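Local coordinates for protein alpha-galactosidase (Lactobacillus brevis, PDB 3MI6) that probably hydrolyses terminal, non-reducing alpha-D-galactose residues in alpha-D-galactosides such as galactose oligosaccharides, galactomannans and galactolipids, at residues A201-H205 against L558-T563; D549-E555 against N581-R586; A574-V579 against R593-A597; A666-L672 against D726-F732. All coordinates share one frame; numbering follows the deposited sequence.

Interaction 1: residues A201-H205 against L558-T563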
loop_
_atom_site.group_PDB
_atom_site.type_symbol
_atom_site.label_atom_id
_atom_site.label_comp_id
_atom_site.label_asym_id
_atom_site.label_seq_id
_atom_site.Cartn_x
_atom_site.Cartn_y
_atom_site.Cartn_z
ATOM N N ALA D 201 -6.939 19.780 22.023
ATOM C CA ALA D 201 -5.977 20.558 21.244
ATOM C C ALA D 201 -5.531 19.891 19.917
ATOM O O ALA D 201 -4.691 20.431 19.209
ATOM C CB ALA D 201 -4.786 20.903 22.086
ATOM N N ARG D 202 -6.081 18.722 19.589
ATOM C CA ARG D 202 -5.882 18.117 18.268
ATOM C C ARG D 202 -7.064 17.242 17.837
ATOM O O ARG D 202 -6.885 16.105 17.442
ATOM C CB ARG D 202 -4.560 17.329 18.187
ATOM C CG ARG D 202 -4.030 16.866 19.510
ATOM C CD ARG D 202 -2.727 16.070 19.375
ATOM N NE ARG D 202 -3.036 14.669 19.105
ATOM C CZ ARG D 202 -2.681 13.631 19.860
ATOM N NH1 ARG D 202 -1.952 13.792 20.950
ATOM N NH2 ARG D 202 -3.046 12.411 19.488
ATOM N N GLU D 203 -8.267 17.785 17.900
ATOM C CA GLU D 203 -9.468 17.016 17.589
ATOM C C GLU D 203 -9.603 16.579 16.124
ATOM O O GLU D 203 -9.191 17.270 15.192
ATOM C CB GLU D 203 -10.734 17.797 17.985
ATOM C CG GLU D 203 -10.865 18.118 19.468
ATOM C CD GLU D 203 -10.146 19.396 19.873
ATOM O OE1 GLU D 203 -9.036 19.645 19.361
ATOM O OE2 GLU D 203 -10.704 20.151 20.708
ATOM N N ARG D 204 -10.201 15.414 15.938
ATOM C CA ARG D 204 -10.789 15.051 14.657
ATOM C C ARG D 204 -9.857 14.956 13.451
ATOM O O ARG D 204 -10.270 15.270 12.342
ATOM C CB ARG D 204 -11.982 15.973 14.352
ATOM C CG ARG D 204 -13.204 15.638 15.197
ATOM C CD ARG D 204 -14.402 16.510 14.895
ATOM N NE ARG D 204 -14.152 17.893 15.278
ATOM C CZ ARG D 204 -14.048 18.314 16.541
ATOM N NH1 ARG D 204 -14.164 17.444 17.546
ATOM N NH2 ARG D 204 -13.812 19.602 16.800
ATOM N N HIS D 205 -8.626 14.490 13.631
ATOM C CA HIS D 205 -7.813 14.122 12.459
ATOM C C HIS D 205 -8.474 12.925 11.758
ATOM O O HIS D 205 -9.049 12.057 12.418
ATOM C CB HIS D 205 -6.375 13.770 12.860
ATOM C CG HIS D 205 -5.582 14.935 13.367
ATOM N ND1 HIS D 205 -4.209 15.009 13.249
ATOM C CD2 HIS D 205 -5.973 16.086 13.974
ATOM C CE1 HIS D 205 -3.786 16.148 13.775
ATOM N NE2 HIS D 205 -4.835 16.820 14.221
ATOM N N LEU D 558 -5.455 21.313 10.205
ATOM C CA LEU D 558 -5.818 19.910 10.332
ATOM C C LEU D 558 -7.186 19.731 10.997
ATOM O O LEU D 558 -8.032 19.007 10.477
ATOM C CB LEU D 558 -4.722 19.117 11.031
ATOM C CG LEU D 558 -3.505 18.731 10.178
ATOM C CD1 LEU D 558 -2.830 19.945 9.575
ATOM C CD2 LEU D 558 -2.512 17.947 10.974
ATOM N N ILE D 559 -7.420 20.421 12.114
ATOM C CA ILE D 559 -8.651 20.250 12.886
ATOM C C ILE D 559 -9.900 20.653 12.098
ATOM O O ILE D 559 -10.903 19.938 12.096
ATOM C CB ILE D 559 -8.594 21.003 14.223
ATOM C CG1 ILE D 559 -7.475 20.428 15.093
ATOM C CG2 ILE D 559 -9.891 20.832 14.964
ATOM C CD1 ILE D 559 -7.112 21.235 16.322
ATOM N N GLN D 560 -9.826 21.788 11.411
ATOM C CA GLN D 560 -10.938 22.264 10.589
ATOM C C GLN D 560 -11.179 21.407 9.331
ATOM O O GLN D 560 -12.324 21.076 8.983
ATOM C CB GLN D 560 -10.753 23.740 10.253
ATOM C CG GLN D 560 -10.804 24.613 11.504
ATOM C CD GLN D 560 -10.535 26.091 11.229
ATOM O OE1 GLN D 560 -10.036 26.819 12.097
ATOM N NE2 GLN D 560 -10.871 26.541 10.022
ATOM N N PHE D 561 -10.097 21.030 8.662
ATOM C CA PHE D 561 -10.226 20.170 7.510
ATOM C C PHE D 561 -11.022 18.931 7.904
ATOM O O PHE D 561 -11.995 18.582 7.243
ATOM C CB PHE D 561 -8.857 19.766 6.988
ATOM C CG PHE D 561 -8.858 19.393 5.536
ATOM C CD1 PHE D 561 -8.997 18.076 5.150
ATOM C CD2 PHE D 561 -8.721 20.367 4.556
ATOM C CE1 PHE D 561 -8.990 17.745 3.821
ATOM C CE2 PHE D 561 -8.720 20.030 3.240
ATOM C CZ PHE D 561 -8.855 18.719 2.872
ATOM N N GLY D 562 -10.612 18.269 8.981
ATOM C CA GLY D 562 -11.300 17.077 9.437
ATOM C C GLY D 562 -12.733 17.354 9.869
ATOM O O GLY D 562 -13.658 16.627 9.499
ATOM N N THR D 563 -12.933 18.412 10.643
ATOM C CA THR D 563 -14.274 18.723 11.103
ATOM C C THR D 563 -15.252 18.900 9.927
ATOM O O THR D 563 -16.400 18.447 10.000
ATOM C CB THR D 563 -14.277 19.942 12.056
ATOM O OG1 THR D 563 -13.434 19.658 13.180
ATOM C CG2 THR D 563 -15.684 20.241 12.552
#
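R204 and T563 make the one clear hydrogen bond of this contact: NE of R204 donates to OG1 of T563 over 2.8 Å, nearly straight at 166°, with the oxygen close to the guanidinium plane. The bend at chi3 (-66°) turns the end of the arginine so that NE, rather than a terminal nitrogen, faces the threonine. T563 OG1 donates to I559 O one helical turn back, 2.8 Å away. That carbonyl also takes the helical bond from T563 N, the two donors reaching it from opposite faces of its plane. A threonine suits this place because its hydroxyl can accept from the arginine while donating to its own helix.

The remaining contacts are apolar or only weakly polar. L558 lays its CB over one face of the H205 ring, 4.3 Å from the centroid, a CH-pi contact, while its CD2 comes to CE1. The branched I559 packs against the loop backbone: CG1 lies 3.6 Å from E203 O and CD1 reaches R202 CA. G562 has no side chain, which lets the R204 carbonyl come down on the helix, its oxygen 3.6 Å from G562 CA in a CA-H...O contact.

The carboxylate of E203 turns to S548 and G531; R204 NH1 donates to G531 O, and its guanidinium makes a cation-pi contact with F534. A201 follows W200, predicted to bind substrate, and lies near D549, the predicted proton donor. The loop between strands 192-197 and 205-210 of the N-terminal beta domain is laid along barrel helix 553-566, whose T563 and Q560 pack against strand 572-576.

Interaction 2: residues D549-E555 against N581-R586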
loop_
_atom_site.group_PDB
_atom_site.type_symbol
_atom_site.label_atom_id
_atom_site.label_comp_id
_atom_site.label_asym_id
_atom_site.label_seq_id
_atom_site.Cartn_x
_atom_site.Cartn_y
_atom_site.Cartn_z
ATOM N N ASP D 549 -9.490 24.128 21.588
ATOM C CA ASP D 549 -8.697 25.036 22.396
ATOM C C ASP D 549 -7.400 25.375 21.687
ATOM O O ASP D 549 -6.789 26.416 21.942
ATOM C CB ASP D 549 -8.383 24.431 23.753
ATOM C CG ASP D 549 -9.303 24.937 24.827
ATOM O OD1 ASP D 549 -9.950 25.977 24.578
ATOM O OD2 ASP D 549 -9.382 24.290 25.908
ATOM N N ASP D 550 -6.970 24.484 20.805
ATOM C CA ASP D 550 -5.813 24.761 19.978
ATOM C C ASP D 550 -6.195 25.822 18.945
ATOM O O ASP D 550 -6.996 25.553 18.044
ATOM C CB ASP D 550 -5.330 23.486 19.290
ATOM C CG ASP D 550 -4.003 23.672 18.591
ATOM O OD1 ASP D 550 -3.644 24.822 18.248
ATOM O OD2 ASP D 550 -3.296 22.665 18.387
ATOM N N THR D 551 -5.620 27.019 19.091
ATOM C CA THR D 551 -5.864 28.136 18.178
ATOM C C THR D 551 -4.627 28.484 17.341
ATOM O O THR D 551 -4.540 29.591 16.776
ATOM C CB THR D 551 -6.301 29.407 18.945
ATOM O OG1 THR D 551 -5.247 29.827 19.823
ATOM C CG2 THR D 551 -7.532 29.127 19.761
ATOM N N ASP D 552 -3.662 27.560 17.282
ATOM C CA ASP D 552 -2.562 27.700 16.337
ATOM C C ASP D 552 -3.037 27.541 14.882
ATOM O O ASP D 552 -3.828 26.638 14.583
ATOM C CB ASP D 552 -1.472 26.674 16.602
ATOM C CG ASP D 552 -0.365 26.737 15.553
ATOM O OD1 ASP D 552 0.418 27.705 15.579
ATOM O OD2 ASP D 552 -0.293 25.839 14.689
ATOM N N ALA D 553 -2.536 28.394 13.983
ATOM C CA ALA D 553 -2.920 28.340 12.566
ATOM C C ALA D 553 -2.662 26.971 11.909
ATOM O O ALA D 553 -3.565 26.377 11.316
ATOM C CB ALA D 553 -2.240 29.443 11.776
ATOM N N ALA D 554 -1.440 26.473 12.024
ATOM C CA ALA D 554 -1.090 25.192 11.429
ATOM C C ALA D 554 -1.930 24.038 11.966
ATOM O O ALA D 554 -2.419 23.232 11.202
ATOM C CB ALA D 554 0.388 24.907 11.631
ATOM N N GLU D 555 -2.100 23.950 13.279
ATOM C CA GLU D 555 -2.885 22.875 13.867
ATOM C C GLU D 555 -4.364 22.955 13.468
ATOM O O GLU D 555 -5.020 21.927 13.255
ATOM C CB GLU D 555 -2.764 22.902 15.390
ATOM C CG GLU D 555 -1.349 22.773 15.914
ATOM C CD GLU D 555 -0.698 21.433 15.574
ATOM O OE1 GLU D 555 -1.412 20.411 15.438
ATOM O OE2 GLU D 555 0.548 21.405 15.465
ATOM N N ASN D 581 2.238 30.650 20.030
ATOM C CA ASN D 581 1.082 29.953 20.569
ATOM C C ASN D 581 1.310 29.349 21.943
ATOM O O ASN D 581 2.318 28.683 22.169
ATOM C CB ASN D 581 0.646 28.872 19.579
ATOM C CG ASN D 581 -0.433 27.986 20.135
ATOM O OD1 ASN D 581 -0.153 26.944 20.732
ATOM N ND2 ASN D 581 -1.688 28.395 19.947
ATOM N N ASP D 582 0.363 29.586 22.856
ATOM C CA ASP D 582 0.482 29.150 24.257
ATOM C C ASP D 582 0.314 27.628 24.450
ATOM O O ASP D 582 0.804 27.064 25.432
ATOM C CB ASP D 582 -0.515 29.896 25.155
ATOM C CG ASP D 582 -0.480 31.415 24.958
ATOM O OD1 ASP D 582 0.491 31.937 24.365
ATOM O OD2 ASP D 582 -1.441 32.091 25.395
ATOM N N GLN D 583 -0.371 26.970 23.511
ATOM C CA GLN D 583 -0.567 25.526 23.574
ATOM C C GLN D 583 0.672 24.722 23.166
ATOM O O GLN D 583 0.914 23.649 23.722
ATOM C CB GLN D 583 -1.778 25.083 22.733
ATOM C CG GLN D 583 -3.134 25.620 23.197
ATOM C CD GLN D 583 -3.500 26.987 22.591
ATOM O OE1 GLN D 583 -3.651 27.976 23.323
ATOM N NE2 GLN D 583 -3.668 27.039 21.261
HETATM N N MSE D 584 1.460 25.227 22.214
HETATM C CA MSE D 584 2.555 24.416 21.665
HETATM C C MSE D 584 3.722 25.144 20.997
HETATM O O MSE D 584 4.629 24.498 20.475
HETATM C CB MSE D 584 1.997 23.350 20.728
HETATM C CG MSE D 584 0.775 23.807 19.968
HETATM SE SE MSE D 584 1.284 24.859 18.414
HETATM C CE MSE D 584 2.482 23.525 17.651
ATOM N N GLY D 585 3.692 26.473 21.004
ATOM C CA GLY D 585 4.889 27.271 20.782
ATOM C C GLY D 585 5.168 27.768 19.377
ATOM O O GLY D 585 6.104 28.556 19.164
ATOM N N ARG D 586 4.378 27.304 18.418
ATOM C CA ARG D 586 4.579 27.684 17.027
ATOM C C ARG D 586 4.409 29.199 16.852
ATOM O O ARG D 586 3.663 29.837 17.583
ATOM C CB ARG D 586 3.616 26.905 16.123
ATOM C CG ARG D 586 3.538 27.414 14.705
ATOM C CD ARG D 586 3.108 26.323 13.741
ATOM N NE ARG D 586 3.784 25.062 14.017
ATOM C CZ ARG D 586 3.174 23.940 14.424
ATOM N NH1 ARG D 586 1.849 23.889 14.599
ATOM N NH2 ARG D 586 3.897 22.846 14.650
#
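D552 and R586 meet through a single carboxylate oxygen that serves two donors. D552 OD2 accepts from R586 NH1 at 2.9 Å, which comes from above the carboxylate plane, and from E555 N at 3.0 Å on its anti side. D552 is the N-cap of the helix that starts at A553, and the bond from E555 N is its capping bond. With CG anti to the backbone N (chi1 176°) the carboxylate can serve both, and aspartate is short enough to do so.

R586 NH1 is shared as well. It donates to E555 OE2, also at 2.9 Å and almost perfectly straight (179°), so one nitrogen joins two carboxylates in a salt-bridge network. Arginine fits because both acceptors lie near its guanidinium plane while NE and NH2 stay available: these reach D726 and N673 of the second subunit. E555 OE2 has another partner there, H674. The selenium of M584, a selenomethionine, packs 3.8 Å from D552 CB, beside the ionic group.

D550 OD1 takes D552 N at 2.9 Å in an Asx turn, and N581 OD1 takes M584 N at 2.8 Å in the plane of its carbonyl, an Asx motif, so each loop is braced by its own side chain.

D549, predicted to be the proton donor, begins 549-555 and binds W200 and W546 through its carboxylate; T551 OG1 bonds S577 and E338. The contact therefore ties the start of helix 553-566 to the loop between strand 572-576 and helix 590-597, beside helix 337-340 and the subunit interface.

Interaction 3: residues A574-V579 against R593-A597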
loop_
_atom_site.group_PDB
_atom_site.type_symbol
_atom_site.label_atom_id
_atom_site.label_comp_id
_atom_site.label_asym_id
_atom_site.label_seq_id
_atom_site.Cartn_x
_atom_site.Cartn_y
_atom_site.Cartn_z
ATOM N N ALA D 574 -13.681 30.089 15.414
ATOM C CA ALA D 574 -12.243 30.137 15.185
ATOM C C ALA D 574 -11.700 31.510 15.545
ATOM O O ALA D 574 -12.112 32.500 14.968
ATOM C CB ALA D 574 -11.936 29.826 13.743
ATOM N N HIS D 575 -10.775 31.586 16.493
ATOM C CA HIS D 575 -10.220 32.884 16.871
ATOM C C HIS D 575 -8.762 33.055 16.416
ATOM O O HIS D 575 -7.975 32.125 16.476
ATOM C CB HIS D 575 -10.308 33.105 18.385
ATOM C CG HIS D 575 -11.683 32.941 18.959
ATOM N ND1 HIS D 575 -11.910 32.813 20.316
ATOM C CD2 HIS D 575 -12.902 32.901 18.371
ATOM C CE1 HIS D 575 -13.206 32.688 20.538
ATOM N NE2 HIS D 575 -13.832 32.742 19.376
ATOM N N VAL D 576 -8.405 34.253 15.973
ATOM C CA VAL D 576 -7.008 34.585 15.739
ATOM C C VAL D 576 -6.321 34.783 17.079
ATOM O O VAL D 576 -6.726 35.644 17.855
ATOM C CB VAL D 576 -6.866 35.896 14.960
ATOM C CG1 VAL D 576 -5.411 36.362 14.966
ATOM C CG2 VAL D 576 -7.413 35.742 13.534
ATOM N N SER D 577 -5.283 33.994 17.356
ATOM C CA SER D 577 -4.649 34.043 18.675
ATOM C C SER D 577 -3.233 34.602 18.667
ATOM O O SER D 577 -2.680 34.920 17.624
ATOM C CB SER D 577 -4.663 32.671 19.341
ATOM O OG SER D 577 -3.776 31.799 18.680
ATOM N N ALA D 578 -2.657 34.741 19.851
ATOM C CA ALA D 578 -1.333 35.332 19.966
ATOM C C ALA D 578 -0.230 34.316 19.680
ATOM O O ALA D 578 -0.451 33.103 19.689
ATOM C CB ALA D 578 -1.147 35.962 21.347
ATOM N N VAL D 579 0.972 34.831 19.465
ATOM C CA VAL D 579 2.091 34.036 18.987
ATOM C C VAL D 579 3.366 34.450 19.774
ATOM O O VAL D 579 3.521 35.622 20.129
ATOM C CB VAL D 579 2.186 34.242 17.446
ATOM C CG1 VAL D 579 3.326 35.178 17.047
ATOM C CG2 VAL D 579 2.223 32.908 16.707
ATOM N N ARG D 593 -2.812 33.179 10.469
ATOM C CA ARG D 593 -3.774 33.027 11.568
ATOM C C ARG D 593 -5.132 33.600 11.179
ATOM O O ARG D 593 -6.169 32.975 11.411
ATOM C CB ARG D 593 -3.286 33.670 12.877
ATOM C CG ARG D 593 -1.885 33.288 13.250
ATOM C CD ARG D 593 -1.545 33.564 14.693
ATOM N NE ARG D 593 -1.629 34.971 15.111
ATOM C CZ ARG D 593 -0.649 35.869 15.014
ATOM N NH1 ARG D 593 0.510 35.550 14.465
ATOM N NH2 ARG D 593 -0.842 37.104 15.453
ATOM N N GLY D 594 -5.118 34.787 10.580
ATOM C CA GLY D 594 -6.332 35.389 10.071
ATOM C C GLY D 594 -7.006 34.514 9.031
ATOM O O GLY D 594 -8.221 34.292 9.105
ATOM N N ALA D 595 -6.210 33.998 8.084
ATOM C CA ALA D 595 -6.720 33.314 6.891
ATOM C C ALA D 595 -7.272 31.907 7.128
ATOM O O ALA D 595 -8.128 31.449 6.395
ATOM C CB ALA D 595 -5.657 33.298 5.786
ATOM N N VAL D 596 -6.767 31.218 8.140
ATOM C CA VAL D 596 -7.376 29.967 8.594
ATOM C C VAL D 596 -8.677 30.238 9.375
ATOM O O VAL D 596 -9.596 29.444 9.347
ATOM C CB VAL D 596 -6.400 29.154 9.491
ATOM C CG1 VAL D 596 -7.023 27.859 9.940
ATOM C CG2 VAL D 596 -5.099 28.865 8.752
ATOM N N ALA D 597 -8.774 31.375 10.050
ATOM C CA ALA D 597 -9.958 31.659 10.863
ATOM C C ALA D 597 -11.147 32.224 10.075
ATOM O O ALA D 597 -12.284 32.170 10.545
ATOM C CB ALA D 597 -9.612 32.557 12.061
#
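A574-V576 and the helix R593-A597 run almost antiparallel, their axes 7.6 Å apart at the closest and 165° between their N-to-C directions. A574 lies against A597, their CA atoms 5.1 Å apart, and V576 against R593. Small residues allow so close an approach: the CB atoms of A574 and A597 meet at 4.0 Å, and A597 CB also rests on A574 O. Strand 572-576, helix 590-597 and strand 601-604 form a beta-alpha-beta unit of the eight-stranded TIM barrel, and this contact lies where the returning helix packs on the barrel wall. V576 spreads over the helix with both branches. Its CG2 sits 3.6 Å from G594 CA, on the backbone of the helix, while CG1, anti to the backbone N (chi1 169°), meets R593 CB. R593 is long enough to leave the helix and follow the strand beyond its end: NE stands 2.7 Å from S577 O, and V579 CB lies over one face of the guanidinium, 3.7 Å from NH1. On the other side of the strand, H575 points away from the helix and bonds E605, near K477 of the predicted substrate site.

Interaction 4: residues A666-L672 against D726-F732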
loop_
_atom_site.group_PDB
_atom_site.type_symbol
_atom_site.label_atom_id
_atom_site.label_comp_id
_atom_site.label_asym_id
_atom_site.label_seq_id
_atom_site.Cartn_x
_atom_site.Cartn_y
_atom_site.Cartn_z
ATOM N N ALA D 666 -10.943 31.009 -2.398
ATOM C CA ALA D 666 -10.099 29.829 -2.238
ATOM C C ALA D 666 -8.894 30.180 -1.379
ATOM O O ALA D 666 -8.516 31.342 -1.252
ATOM C CB ALA D 666 -9.645 29.314 -3.596
ATOM N N ALA D 667 -8.292 29.177 -0.766
ATOM C CA ALA D 667 -7.124 29.432 0.050
ATOM C C ALA D 667 -6.237 28.229 -0.033
ATOM O O ALA D 667 -6.726 27.113 0.037
ATOM C CB ALA D 667 -7.522 29.693 1.478
ATOM N N ARG D 668 -4.940 28.468 -0.218
ATOM C CA ARG D 668 -3.924 27.431 -0.185
ATOM C C ARG D 668 -2.944 27.767 0.938
ATOM O O ARG D 668 -2.405 28.868 1.000
ATOM C CB ARG D 668 -3.197 27.391 -1.513
ATOM C CG ARG D 668 -2.199 26.305 -1.674
ATOM C CD ARG D 668 -1.610 26.402 -3.073
ATOM N NE ARG D 668 -0.690 25.313 -3.386
ATOM C CZ ARG D 668 0.632 25.383 -3.233
ATOM N NH1 ARG D 668 1.195 26.489 -2.770
ATOM N NH2 ARG D 668 1.389 24.338 -3.534
ATOM N N TYR D 669 -2.728 26.821 1.839
ATOM C CA TYR D 669 -1.780 26.990 2.923
ATOM C C TYR D 669 -0.679 25.960 2.758
ATOM O O TYR D 669 -0.952 24.781 2.588
ATOM C CB TYR D 669 -2.474 26.781 4.280
ATOM C CG TYR D 669 -3.813 27.472 4.410
ATOM C CD1 TYR D 669 -3.908 28.702 5.019
ATOM C CD2 TYR D 669 -4.973 26.902 3.896
ATOM C CE1 TYR D 669 -5.112 29.347 5.127
ATOM C CE2 TYR D 669 -6.186 27.539 4.001
ATOM C CZ TYR D 669 -6.251 28.762 4.622
ATOM O OH TYR D 669 -7.452 29.436 4.753
ATOM N N GLN D 670 0.570 26.396 2.799
ATOM C CA GLN D 670 1.668 25.448 2.793
ATOM C C GLN D 670 2.330 25.537 4.150
ATOM O O GLN D 670 2.578 26.647 4.651
ATOM C CB GLN D 670 2.658 25.763 1.682
ATOM C CG GLN D 670 3.749 24.721 1.500
ATOM C CD GLN D 670 4.759 25.108 0.403
ATOM O OE1 GLN D 670 5.396 26.171 0.481
ATOM N NE2 GLN D 670 4.897 24.246 -0.625
ATOM N N LEU D 671 2.604 24.385 4.759
ATOM C CA LEU D 671 3.200 24.409 6.088
ATOM C C LEU D 671 4.706 24.720 6.056
ATOM O O LEU D 671 5.188 25.602 6.777
ATOM C CB LEU D 671 2.923 23.113 6.837
ATOM C CG LEU D 671 1.454 22.777 7.102
ATOM C CD1 LEU D 671 1.344 21.441 7.841
ATOM C CD2 LEU D 671 0.767 23.880 7.884
ATOM N N LEU D 672 5.442 24.010 5.211
ATOM C CA LEU D 672 6.886 24.136 5.185
ATOM C C LEU D 672 7.262 24.615 3.805
ATOM O O LEU D 672 6.781 24.076 2.812
ATOM C CB LEU D 672 7.520 22.771 5.450
ATOM C CG LEU D 672 8.090 22.505 6.852
ATOM C CD1 LEU D 672 7.317 23.244 7.952
ATOM C CD2 LEU D 672 8.182 21.015 7.136
ATOM N N ASP D 726 7.485 29.845 6.213
ATOM C CA ASP D 726 6.742 28.676 6.667
ATOM C C ASP D 726 5.311 29.094 6.984
ATOM O O ASP D 726 5.052 30.277 7.173
ATOM C CB ASP D 726 7.431 28.026 7.860
ATOM C CG ASP D 726 8.668 27.235 7.452
ATOM O OD1 ASP D 726 8.794 26.865 6.263
ATOM O OD2 ASP D 726 9.523 26.975 8.320
ATOM N N PHE D 727 4.381 28.143 6.977
ATOM C CA PHE D 727 2.983 28.443 7.267
ATOM C C PHE D 727 2.475 29.615 6.412
ATOM O O PHE D 727 2.072 30.672 6.928
ATOM C CB PHE D 727 2.806 28.719 8.772
ATOM C CG PHE D 727 3.741 27.922 9.641
ATOM C CD1 PHE D 727 3.689 26.536 9.650
ATOM C CD2 PHE D 727 4.687 28.552 10.429
ATOM C CE1 PHE D 727 4.559 25.798 10.425
ATOM C CE2 PHE D 727 5.553 27.812 11.211
ATOM C CZ PHE D 727 5.489 26.436 11.207
ATOM N N TYR D 728 2.508 29.411 5.099
ATOM C CA TYR D 728 2.252 30.481 4.139
ATOM C C TYR D 728 0.866 30.322 3.577
ATOM O O TYR D 728 0.399 29.199 3.373
ATOM C CB TYR D 728 3.256 30.438 2.984
ATOM C CG TYR D 728 3.382 31.744 2.236
ATOM C CD1 TYR D 728 4.304 32.713 2.636
ATOM C CD2 TYR D 728 2.592 32.017 1.131
ATOM C CE1 TYR D 728 4.437 33.916 1.956
ATOM C CE2 TYR D 728 2.712 33.221 0.442
ATOM C CZ TYR D 728 3.640 34.166 0.860
ATOM O OH TYR D 728 3.769 35.363 0.185
ATOM N N THR D 729 0.217 31.450 3.319
ATOM C CA THR D 729 -1.119 31.433 2.776
ATOM C C THR D 729 -1.238 32.207 1.480
ATOM O O THR D 729 -0.767 33.330 1.365
ATOM C CB THR D 729 -2.108 32.050 3.745
ATOM O OG1 THR D 729 -1.957 31.436 5.035
ATOM C CG2 THR D 729 -3.521 31.860 3.216
ATOM N N GLN D 730 -1.884 31.588 0.508
ATOM C CA GLN D 730 -2.279 32.245 -0.718
ATOM C C GLN D 730 -3.812 32.242 -0.808
ATOM O O GLN D 730 -4.447 31.190 -0.816
ATOM C CB GLN D 730 -1.645 31.526 -1.900
ATOM C CG GLN D 730 -0.134 31.633 -1.912
ATOM C CD GLN D 730 0.555 30.403 -2.483
ATOM O OE1 GLN D 730 0.204 29.263 -2.172
ATOM N NE2 GLN D 730 1.565 30.632 -3.298
ATOM N N LEU D 731 -4.381 33.441 -0.861
ATOM C CA LEU D 731 -5.811 33.662 -0.919
ATOM C C LEU D 731 -6.206 34.053 -2.337
ATOM O O LEU D 731 -5.464 34.748 -3.024
ATOM C CB LEU D 731 -6.166 34.805 0.013
ATOM C CG LEU D 731 -7.306 34.690 1.015
ATOM C CD1 LEU D 731 -7.193 33.436 1.880
ATOM C CD2 LEU D 731 -7.276 35.941 1.861
ATOM N N PHE D 732 -7.385 33.616 -2.761
ATOM C CA PHE D 732 -7.868 33.822 -4.110
ATOM C C PHE D 732 -9.340 34.259 -4.109
ATOM O O PHE D 732 -10.240 33.426 -3.979
ATOM C CB PHE D 732 -7.756 32.518 -4.883
ATOM C CG PHE D 732 -6.356 32.009 -5.010
ATOM C CD1 PHE D 732 -5.495 32.532 -5.963
ATOM C CD2 PHE D 732 -5.898 30.981 -4.202
ATOM C CE1 PHE D 732 -4.206 32.049 -6.086
ATOM C CE2 PHE D 732 -4.599 30.498 -4.333
ATOM C CZ PHE D 732 -3.760 31.033 -5.264
#
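L671 O accepts from F727 N over 2.7 Å (167° at the hydrogen), the shortest bond of this antiparallel pair. One residue along, F727 and Y728 both face Q670, a G1 beta bulge. F727 takes the left-handed conformation of its first position, usually a glycine's role. Beyond the bulge the strands keep regular register, with paired backbone bonds at Q670 with Y728, R668 with Q730 and A666 with F732; Q730 N reaches R668 O at 2.8 Å.

Side chains alternate between two faces. On one, R668, CG anti to its backbone N (chi1 -175°) and extended as far as NE, runs beside Q730, and its NH1 donates to Q730 OE1 at 3.0 Å, along a lone pair of the amide; two long polar chains suit this partly exposed pair. Next to them the CB atoms of A666 and F732, both buried, touch at 3.9 Å. On the other face Y669 and T729 lie side by side, ring atom CD1 3.4 Å from OG1, and A667 CB meets L731 CD1 at 3.8 Å.

Apolar groups pack here, and the hydroxyls find partners on the barrel: Y669 OH bonds A595 O and T729 OG1 bonds T592, so this face lies on helix 590-597, with L671 on helix 553-566. D726 forms a salt bridge with R586 of the second subunit. Within the C-terminal beta domain, strand 651-657 flanks 663-670, and strand 692-695 flanks 728-736.

Interactions 1, 2 and 3 are all buried; 2 and 3 lie within the barrel, and 1 joins it to the N-terminal domain. Interaction 4 is partly buried and belongs to the C-terminal beta domain. Interactions 1 and 2 share helix 553-566, meeting the N-terminal domain loop and the loop after strand 572-576 respectively; interaction 3 packs that strand on helix 590-597. Q560 and V596 join interactions 1 and 3 by a probable hydrogen bond, and A554 packs on L671 between interactions 2 and 4. The chemistry follows the place: small apolar side chains plus one long arginine inside the barrel unit, a salt-bridge network at the subunit interface, mixed contacts between domains, and regular backbone pairing in the sheet.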